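PDB 3NJR: precorrin-6y methylase from Rhodobacter capsulatus, which serves as the C-terminal domain of precorrin-6Y C5,15-methyltransferase, an S-adenosylmethionine-dependent methyltransferase and decarboxylase of cobalamin biosynthesis. Local coordinates for residues A180-L185 with R189-S194; P42-T47 with S70-L75; R139-L144 with A168-Q173. All blocks are in the same frame, centred on the assembly; numbering follows the deposited sequence.

Contact 1: A180-L185 with R189-S194; sequences AQAEPL and RGWSAS
Ser192 meets Gln181 through both its backbone and its side chain. Its N donates to Gln181 O at 2.8 Å, whereas the return bond departs from the usual antiparallel pattern: Gln181 N reaches Ser192 OG at 3.1 Å, with an N-H...O angle of 149°, instead of the carbonyl of Ser192. The hydroxyl can stand in because a chi1 of 61° places OG between the backbone N and the carbonyl carbon of its own residue. Ser192 O points elsewhere and lies 3.4 Å from Ala180 CB. On the side of Glu183, the carboxylate atom OE2 rests against Ser192 CB at 3.5 Å.

Ala180 points into the partner segment, where its CB packs on Trp191 CB at 4.3 Å. The indole leans back toward the partner strand, 180-185: the rim of its six-membered ring, at CZ3, meets Ala182 CB at 4.1 Å, and the ring edge at CE3 meets Gln181 C, near the ring plane, at 3.6 Å. Ala182 and Trp191 form a non-hydrogen-bonded antiparallel pair, with both side chains on the same face of the sheet. Arg176 of the second subunit makes a cation-pi contact with the indole, and Trp191 NE1 hydrogen-bonds a glycerol, probably from the crystallisation liquor.

Closer to the turn, Glu183 and Gly190 exchange two nearly linear bonds, Glu183 N to Gly190 O and Gly190 N to Glu183 O, each 2.7 Å. Arg189 directs its guanidinium to another subunit, forming a salt bridge with Glu158 of the third subunit. Alternating antiparallel pairs and a short connection, with the Ser192 side-chain bond as a departure, make this the outer part of a beta hairpin, strands 173-185 and 188-203, which reaches beyond the Rossmann-like domain into the tetramer interface.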
loop_
_atom_site.group_PDB
_atom_site.type_symbol
_atom_site.label_atom_id
_atom_site.label_comp_id
_atom_site.label_asym_id
_atom_site.label_seq_id
_atom_site.Cartn_x
_atom_site.Cartn_y
_atom_site.Cartn_z
ATOM N N ALA A 180 -3.835 -7.332 3.049
ATOM C CA ALA A 180 -4.865 -7.168 4.074
ATOM C C ALA A 180 -6.092 -8.036 3.782
ATOM O O ALA A 180 -6.232 -8.592 2.695
ATOM C CB ALA A 180 -5.243 -5.713 4.259
ATOM N N GLN A 181 -6.970 -8.121 4.772
ATOM C CA GLN A 181 -8.123 -9.011 4.775
ATOM C C GLN A 181 -9.359 -8.241 5.237
ATOM O O GLN A 181 -9.262 -7.386 6.118
ATOM C CB GLN A 181 -7.827 -10.126 5.767
ATOM C CG GLN A 181 -8.666 -11.337 5.679
ATOM C CD GLN A 181 -8.119 -12.422 6.587
ATOM O OE1 GLN A 181 -7.593 -12.132 7.661
ATOM N NE2 GLN A 181 -8.227 -13.680 6.152
ATOM N N ALA A 182 -10.514 -8.547 4.655
ATOM C CA ALA A 182 -11.766 -7.924 5.070
ATOM C C ALA A 182 -12.158 -8.382 6.477
ATOM O O ALA A 182 -12.341 -9.569 6.720
ATOM C CB ALA A 182 -12.851 -8.225 4.085
ATOM N N GLU A 183 -12.249 -7.434 7.406
ATOM C CA GLU A 183 -12.571 -7.726 8.800
ATOM C C GLU A 183 -13.778 -6.917 9.213
ATOM O O GLU A 183 -13.974 -5.832 8.685
ATOM C CB GLU A 183 -11.388 -7.373 9.710
ATOM C CG GLU A 183 -10.429 -8.551 10.011
ATOM C CD GLU A 183 -9.641 -8.388 11.327
ATOM O OE1 GLU A 183 -10.229 -7.950 12.350
ATOM O OE2 GLU A 183 -8.431 -8.719 11.345
ATOM N N PRO A 184 -14.611 -7.449 10.135
ATOM C CA PRO A 184 -15.646 -6.653 10.811
ATOM C C PRO A 184 -15.177 -5.282 11.326
ATOM O O PRO A 184 -13.991 -5.082 11.625
ATOM C CB PRO A 184 -16.042 -7.555 11.976
ATOM C CG PRO A 184 -16.015 -8.910 11.355
ATOM C CD PRO A 184 -14.801 -8.888 10.419
ATOM N N LEU A 185 -16.116 -4.343 11.375
ATOM C CA LEU A 185 -15.924 -3.019 11.973
ATOM C C LEU A 185 -17.322 -2.531 12.326
ATOM O O LEU A 185 -18.040 -1.996 11.472
ATOM C CB LEU A 185 -15.248 -2.046 10.996
ATOM C CG LEU A 185 -13.809 -1.568 11.231
ATOM C CD1 LEU A 185 -13.540 -0.341 10.350
ATOM C CD2 LEU A 185 -13.495 -1.255 12.725
ATOM N N ARG A 189 -17.787 -3.521 7.304
ATOM C CA ARG A 189 -16.493 -4.178 7.115
ATOM C C ARG A 189 -15.379 -3.137 6.969
ATOM O O ARG A 189 -15.627 -2.021 6.517
ATOM C CB ARG A 189 -16.502 -5.096 5.883
ATOM C CG ARG A 189 -17.464 -6.264 5.930
ATOM C CD ARG A 189 -17.717 -6.810 4.528
ATOM N NE ARG A 189 -18.458 -5.859 3.699
ATOM C CZ ARG A 189 -18.610 -5.953 2.374
ATOM N NH1 ARG A 189 -18.078 -6.972 1.696
ATOM N NH2 ARG A 189 -19.309 -5.032 1.725
ATOM N N GLY A 190 -14.159 -3.508 7.347
ATOM C CA GLY A 190 -12.957 -2.722 7.030
ATOM C C GLY A 190 -11.749 -3.596 6.721
ATOM O O GLY A 190 -11.711 -4.773 7.087
ATOM N N TRP A 191 -10.754 -3.036 6.040
ATOM C CA TRP A 191 -9.504 -3.764 5.836
ATOM C C TRP A 191 -8.767 -3.935 7.149
ATOM O O TRP A 191 -8.722 -3.005 7.965
ATOM C CB TRP A 191 -8.604 -3.045 4.849
ATOM C CG TRP A 191 -9.154 -3.014 3.491
ATOM C CD1 TRP A 191 -9.425 -1.915 2.760
ATOM C CD2 TRP A 191 -9.519 -4.136 2.686
ATOM N NE1 TRP A 191 -9.927 -2.267 1.537
ATOM C CE2 TRP A 191 -9.993 -3.635 1.470
ATOM C CE3 TRP A 191 -9.490 -5.522 2.877
ATOM C CZ2 TRP A 191 -10.430 -4.466 0.445
ATOM C CZ3 TRP A 191 -9.929 -6.337 1.868
ATOM C CH2 TRP A 191 -10.390 -5.814 0.668
ATOM N N SER A 192 -8.211 -5.122 7.368
ATOM C CA SER A 192 -7.375 -5.319 8.545
ATOM C C SER A 192 -6.132 -4.470 8.374
ATOM O O SER A 192 -5.713 -4.180 7.257
ATOM C CB SER A 192 -7.027 -6.792 8.788
ATOM O OG SER A 192 -6.307 -7.340 7.706
ATOM N N ALA A 193 -5.583 -4.020 9.490
ATOM C CA ALA A 193 -4.423 -3.165 9.455
ATOM C C ALA A 193 -3.187 -4.053 9.323
ATOM O O ALA A 193 -2.888 -4.865 10.216
ATOM C CB ALA A 193 -4.379 -2.324 10.707
ATOM N N SER A 194 -2.487 -3.916 8.198
ATOM C CA SER A 194 -1.306 -4.751 7.924
ATOM C C SER A 194 -0.009 -3.945 7.804
ATOM O O SER A 194 -0.042 -2.713 7.712
ATOM C CB SER A 194 -1.526 -5.591 6.660
ATOM O OG SER A 194 -1.700 -4.762 5.524
#

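Contact 2: P42-T47 with S70-L75; sequences PMRALT and SVEWCL
A buried salt bridge between Arg44 and Glu72 ties helix 41-51 to helix 68-75, the helix that follows the first strand of the class I methyltransferase-like fold. Arg44 NH1 donates to Glu72 OE1 at 3.1 Å along an almost straight line, the N-H...O angle being 170°. The oxygen lies in the guanidinium plane, at its edge, but the donor comes to the carboxylate from above its plane, and the two flat groups stand 75° apart. This is a single-point grip and not a side-by-side pairing. A bend at chi3 (-26°) turns the guanidinium back, bringing NH1 to the oxygen.

Both groups have further partners. Gly26 N donates to Glu72 OE1, while Arg27 NH1 forms a salt bridge with Glu72 OE2; Arg44 NH1 and NH2 are hydrogen-bonded to the carbonyl oxygens of Arg27 and Thr39, respectively. Phe32 packs against both side chains.

With two arginines and a backbone N-H around it, the buried carboxylate is probably kept ionised, and its charge is probably balanced by Arg44 and Arg27, where the N-terminal segment meets the two helices.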
loop_
_atom_site.group_PDB
_atom_site.type_symbol
_atom_site.label_atom_id
_atom_site.label_comp_id
_atom_site.label_asym_id
_atom_site.label_seq_id
_atom_site.Cartn_x
_atom_site.Cartn_y
_atom_site.Cartn_z
ATOM N N PRO A 42 -1.163 -16.675 2.923
ATOM C CA PRO A 42 -0.761 -16.067 1.644
ATOM C C PRO A 42 0.746 -15.760 1.562
ATOM O O PRO A 42 1.338 -15.794 0.473
ATOM C CB PRO A 42 -1.576 -14.763 1.601
ATOM C CG PRO A 42 -2.671 -14.951 2.619
ATOM C CD PRO A 42 -2.032 -15.763 3.694
ATOM N N MET A 43 1.369 -15.461 2.697
ATOM C CA MET A 43 2.799 -15.200 2.684
ATOM C C MET A 43 3.546 -16.515 2.488
ATOM O O MET A 43 4.570 -16.563 1.787
ATOM C CB MET A 43 3.258 -14.442 3.931
ATOM C CG MET A 43 4.733 -13.963 3.885
ATOM S SD MET A 43 5.145 -12.530 2.798
ATOM C CE MET A 43 3.940 -11.321 3.365
ATOM N N ARG A 44 3.004 -17.585 3.074
ATOM C CA ARG A 44 3.578 -18.908 2.904
ATOM C C ARG A 44 3.527 -19.367 1.447
ATOM O O ARG A 44 4.483 -19.982 0.953
ATOM C CB ARG A 44 2.917 -19.938 3.806
ATOM C CG ARG A 44 3.867 -21.033 4.208
ATOM C CD ARG A 44 3.314 -21.970 5.267
ATOM N NE ARG A 44 2.294 -21.367 6.118
ATOM C CZ ARG A 44 0.983 -21.493 5.914
ATOM N NH1 ARG A 44 0.541 -22.186 4.868
ATOM N NH2 ARG A 44 0.114 -20.935 6.746
ATOM N N ALA A 45 2.443 -19.048 0.750
ATOM C CA ALA A 45 2.415 -19.289 -0.684
ATOM C C ALA A 45 3.532 -18.528 -1.402
ATOM O O ALA A 45 4.248 -19.105 -2.226
ATOM C CB ALA A 45 1.051 -18.951 -1.276
ATOM N N LEU A 46 3.710 -17.247 -1.078
ATOM C CA LEU A 46 4.691 -16.423 -1.817
ATOM C C LEU A 46 6.102 -16.948 -1.628
ATOM O O LEU A 46 6.890 -17.036 -2.592
ATOM C CB LEU A 46 4.634 -14.958 -1.422
ATOM C CG LEU A 46 3.436 -14.211 -1.978
ATOM C CD1 LEU A 46 3.274 -12.887 -1.235
ATOM C CD2 LEU A 46 3.537 -13.997 -3.497
ATOM N N THR A 47 6.394 -17.292 -0.379
ATOM C CA THR A 47 7.690 -17.792 0.029
ATOM C C THR A 47 8.004 -19.114 -0.687
ATOM O O THR A 47 8.998 -19.220 -1.426
ATOM C CB THR A 47 7.703 -17.964 1.545
ATOM O OG1 THR A 47 7.462 -16.689 2.150
ATOM C CG2 THR A 47 9.023 -18.519 2.025
ATOM N N SER A 70 8.620 -25.478 6.138
ATOM C CA SER A 70 9.277 -26.777 5.963
ATOM C C SER A 70 8.267 -27.858 5.626
ATOM O O SER A 70 8.561 -28.755 4.827
ATOM C CB SER A 70 10.024 -27.197 7.232
ATOM O OG SER A 70 11.161 -26.408 7.512
ATOM N N VAL A 71 7.087 -27.784 6.248
ATOM C CA VAL A 71 6.039 -28.776 6.044
ATOM C C VAL A 71 5.577 -28.668 4.602
ATOM O O VAL A 71 5.629 -29.647 3.857
ATOM C CB VAL A 71 4.872 -28.603 7.053
ATOM C CG1 VAL A 71 3.685 -29.429 6.663
ATOM C CG2 VAL A 71 5.296 -28.997 8.437
ATOM N N GLU A 72 5.170 -27.478 4.185
ATOM C CA GLU A 72 4.843 -27.261 2.769
ATOM C C GLU A 72 6.018 -27.520 1.774
ATOM O O GLU A 72 5.786 -27.984 0.648
ATOM C CB GLU A 72 4.188 -25.892 2.560
ATOM C CG GLU A 72 3.068 -25.663 3.547
ATOM C CD GLU A 72 1.973 -24.745 3.047
ATOM O OE1 GLU A 72 2.256 -23.582 2.706
ATOM O OE2 GLU A 72 0.803 -25.178 3.012
ATOM N N TRP A 73 7.264 -27.246 2.174
ATOM C CA TRP A 73 8.404 -27.543 1.293
ATOM C C TRP A 73 8.519 -29.042 1.105
ATOM O O TRP A 73 8.646 -29.500 -0.023
ATOM C CB TRP A 73 9.702 -26.961 1.843
ATOM C CG TRP A 73 10.987 -27.504 1.235
ATOM C CD1 TRP A 73 11.661 -28.628 1.617
ATOM C CD2 TRP A 73 11.780 -26.907 0.179
ATOM N NE1 TRP A 73 12.801 -28.789 0.855
ATOM C CE2 TRP A 73 12.900 -27.745 -0.028
ATOM C CE3 TRP A 73 11.647 -25.750 -0.607
ATOM C CZ2 TRP A 73 13.884 -27.461 -0.982
ATOM C CZ3 TRP A 73 12.619 -25.477 -1.565
ATOM C CH2 TRP A 73 13.726 -26.325 -1.739
ATOM N N CYS A 74 8.454 -29.796 2.208
ATOM C CA CYS A 74 8.531 -31.262 2.171
ATOM C C CYS A 74 7.326 -31.939 1.519
ATOM O O CYS A 74 7.481 -32.977 0.882
ATOM C CB CYS A 74 8.724 -31.814 3.574
ATOM S SG CYS A 74 10.366 -31.407 4.269
ATOM N N LEU A 75 6.131 -31.351 1.685
ATOM C CA LEU A 75 4.926 -31.833 0.993
ATOM C C LEU A 75 5.054 -31.683 -0.513
ATOM O O LEU A 75 4.519 -32.513 -1.258
ATOM C CB LEU A 75 3.639 -31.179 1.503
ATOM C CG LEU A 75 3.169 -31.693 2.872
ATOM C CD1 LEU A 75 2.249 -30.681 3.596
ATOM C CD2 LEU A 75 2.516 -33.080 2.791
#

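Contact 3: R139-L144 with A168-Q173; sequences RLWEWL and ARHGGQ
Aromatic stacking carries this contact: the six-membered ring of Trp141 and the imidazole of His170 lie face to face, their centroids 3.8 Å apart and their planes inclined by 20°. The side chains come from opposite directions, and the benzo end of the indole overlaps the imidazole. His170 ND1 approaches Trp141 CZ2 at 3.3 Å, His170 CE1 sits over the CE2-CZ2 side of the indole, and Trp141 CH2 faces His170 CG at 3.6 Å. A chi1 of -48° sets the imidazole CG beside its backbone N, opposite the carbonyl carbon, and turns the ring toward the tryptophan. The other face of the imidazole is covered by Arg169 CB, 3.6 Å above its centre, so the ring is sandwiched between an indole and an aliphatic carbon.

The stack bridges helices 134-143 and 157-170, which follow the fourth and fifth strands of the Rossmann-like sheet, 125-128 and 149-154. It joins them near their C-terminal ends, at the surface of the domain, where Arg204 also touches Trp141.

The salt bridge here lies within helix 134-143. Arg139 NH1 pairs with Glu142 OE2 at 3.1 Å, one turn along, and makes a weak hydrogen bond to the other carboxylate oxygen; the carboxylate carbon lies at the edge of the guanidinium, in its plane.

After His170 the chain turns through two glycines, Gly171 (phi 80°) and Gly172, both with positive phi, into the next strand. There Gln173 is hydrogen-bonded through its backbone to Ser201. Separately, the side chain of Trp200 donates from NE1 to Gly171 O.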
loop_
_atom_site.group_PDB
_atom_site.type_symbol
_atom_site.label_atom_id
_atom_site.label_comp_id
_atom_site.label_asym_id
_atom_site.label_seq_id
_atom_site.Cartn_x
_atom_site.Cartn_y
_atom_site.Cartn_z
ATOM N N ARG A 139 28.375 -15.533 7.366
ATOM C CA ARG A 139 28.537 -16.981 7.538
ATOM C C ARG A 139 27.842 -17.787 6.416
ATOM O O ARG A 139 28.481 -18.627 5.770
ATOM C CB ARG A 139 28.074 -17.411 8.943
ATOM C CG ARG A 139 29.163 -17.843 9.962
ATOM C CD ARG A 139 30.512 -17.094 9.876
ATOM N NE ARG A 139 30.471 -15.831 10.608
ATOM C CZ ARG A 139 31.097 -14.723 10.222
ATOM N NH1 ARG A 139 31.819 -14.699 9.102
ATOM N NH2 ARG A 139 30.986 -13.625 10.952
ATOM N N LEU A 140 26.564 -17.507 6.145
ATOM C CA LEU A 140 25.890 -18.163 5.024
ATOM C C LEU A 140 26.680 -17.925 3.756
ATOM O O LEU A 140 26.860 -18.848 2.970
ATOM C CB LEU A 140 24.447 -17.685 4.824
ATOM C CG LEU A 140 23.339 -18.077 5.808
ATOM C CD1 LEU A 140 22.022 -17.390 5.432
ATOM C CD2 LEU A 140 23.169 -19.573 5.887
ATOM N N TRP A 141 27.186 -16.703 3.566
ATOM C CA TRP A 141 27.915 -16.408 2.335
ATOM C C TRP A 141 29.198 -17.207 2.140
ATOM O O TRP A 141 29.550 -17.545 1.002
ATOM C CB TRP A 141 28.169 -14.916 2.121
ATOM C CG TRP A 141 28.039 -14.649 0.669
ATOM C CD1 TRP A 141 29.050 -14.546 -0.256
ATOM C CD2 TRP A 141 26.815 -14.580 -0.064
ATOM N NE1 TRP A 141 28.522 -14.374 -1.523
ATOM C CE2 TRP A 141 27.153 -14.390 -1.432
ATOM C CE3 TRP A 141 25.459 -14.645 0.303
ATOM C CZ2 TRP A 141 26.184 -14.265 -2.432
ATOM C CZ3 TRP A 141 24.498 -14.508 -0.685
ATOM C CH2 TRP A 141 24.865 -14.323 -2.042
ATOM N N GLU A 142 29.879 -17.505 3.251
ATOM C CA GLU A 142 31.125 -18.277 3.240
ATOM C C GLU A 142 30.880 -19.769 3.078
ATOM O O GLU A 142 31.664 -20.453 2.405
ATOM C CB GLU A 142 31.903 -18.066 4.538
ATOM C CG GLU A 142 32.663 -16.766 4.643
ATOM C CD GLU A 142 32.745 -16.240 6.077
ATOM O OE1 GLU A 142 32.637 -17.034 7.041
ATOM O OE2 GLU A 142 32.912 -15.011 6.245
ATOM N N TRP A 143 29.806 -20.266 3.697
ATOM C CA TRP A 143 29.549 -21.715 3.773
ATOM C C TRP A 143 28.876 -22.349 2.567
ATOM O O TRP A 143 29.143 -23.503 2.245
ATOM C CB TRP A 143 28.719 -22.035 5.009
ATOM C CG TRP A 143 29.383 -21.636 6.271
ATOM C CD1 TRP A 143 30.682 -21.211 6.424
ATOM C CD2 TRP A 143 28.804 -21.634 7.578
ATOM N NE1 TRP A 143 30.929 -20.929 7.740
ATOM C CE2 TRP A 143 29.803 -21.190 8.475
ATOM C CE3 TRP A 143 27.541 -21.960 8.080
ATOM C CZ2 TRP A 143 29.578 -21.076 9.852
ATOM C CZ3 TRP A 143 27.320 -21.853 9.457
ATOM C CH2 TRP A 143 28.334 -21.406 10.321
ATOM N N LEU A 144 28.018 -21.582 1.905
ATOM C CA LEU A 144 27.059 -22.104 0.943
ATOM C C LEU A 144 27.657 -22.379 -0.412
ATOM O O LEU A 144 28.426 -21.588 -0.939
ATOM C CB LEU A 144 25.871 -21.145 0.805
ATOM C CG LEU A 144 24.497 -21.422 1.448
ATOM C CD1 LEU A 144 24.473 -22.336 2.680
ATOM C CD2 LEU A 144 23.788 -20.104 1.752
ATOM N N ALA A 168 21.251 -5.053 -3.170
ATOM C CA ALA A 168 22.256 -4.199 -3.852
ATOM C C ALA A 168 23.561 -4.946 -4.110
ATOM O O ALA A 168 24.138 -4.818 -5.202
ATOM C CB ALA A 168 22.514 -2.893 -3.081
ATOM N N ARG A 169 24.012 -5.741 -3.125
ATOM C CA ARG A 169 25.256 -6.540 -3.269
ATOM C C ARG A 169 25.094 -7.709 -4.237
ATOM O O ARG A 169 25.948 -7.922 -5.099
ATOM C CB ARG A 169 25.770 -7.056 -1.910
ATOM C CG ARG A 169 26.389 -5.962 -0.995
ATOM C CD ARG A 169 26.178 -6.159 0.563
ATOM N NE ARG A 169 26.521 -7.502 1.074
ATOM C CZ ARG A 169 26.457 -7.880 2.358
ATOM N NH1 ARG A 169 26.069 -7.020 3.305
ATOM N NH2 ARG A 169 26.786 -9.127 2.700
ATOM N N HIS A 170 23.991 -8.454 -4.116
ATOM C CA HIS A 170 23.912 -9.782 -4.749
ATOM C C HIS A 170 22.890 -9.927 -5.880
ATOM O O HIS A 170 22.913 -10.914 -6.599
ATOM C CB HIS A 170 23.728 -10.872 -3.680
ATOM C CG HIS A 170 24.683 -10.756 -2.525
ATOM N ND1 HIS A 170 26.050 -10.934 -2.657
ATOM C CD2 HIS A 170 24.467 -10.482 -1.214
ATOM C CE1 HIS A 170 26.627 -10.780 -1.476
ATOM N NE2 HIS A 170 25.688 -10.503 -0.583
ATOM N N GLY A 171 22.012 -8.937 -6.040
ATOM C CA GLY A 171 20.959 -8.987 -7.053
ATOM C C GLY A 171 19.782 -9.838 -6.612
ATOM O O GLY A 171 19.366 -9.787 -5.440
ATOM N N GLY A 172 19.269 -10.640 -7.548
ATOM C CA GLY A 172 18.097 -11.455 -7.320
ATOM C C GLY A 172 16.875 -10.568 -7.348
ATOM O O GLY A 172 16.867 -9.521 -7.991
ATOM N N GLN A 173 15.842 -10.963 -6.623
ATOM C CA GLN A 173 14.560 -10.287 -6.685
ATOM C C GLN A 173 14.239 -9.721 -5.322
ATOM O O GLN A 173 14.464 -10.380 -4.305
ATOM C CB GLN A 173 13.516 -11.305 -7.107
ATOM C CG GLN A 173 12.067 -10.890 -6.954
ATOM C CD GLN A 173 11.113 -12.009 -7.374
ATOM O OE1 GLN A 173 10.542 -12.701 -6.529
ATOM N NE2 GLN A 173 10.975 -12.217 -8.679
#

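The three contacts lie in series along the chain without touching. Contact 2 is the most central, and the side chain of Arg44 comes within about 5 Å of the bound S-adenosyl-L-homocysteine. Contact 3, between helices 134-143 and 157-170 at the domain surface, has its centre 22 Å from that of contact 2, although their nearest atoms are about 7 Å apart. Contact 1 is the most remote from the chain centre, about 25 Å away; its centre lies 24 Å from that of contact 2 and 37 Å from that of contact 3. Helix 157-170 of contact 3 is followed directly by strand 173-185 of contact 1. All three sites touch the second subunit.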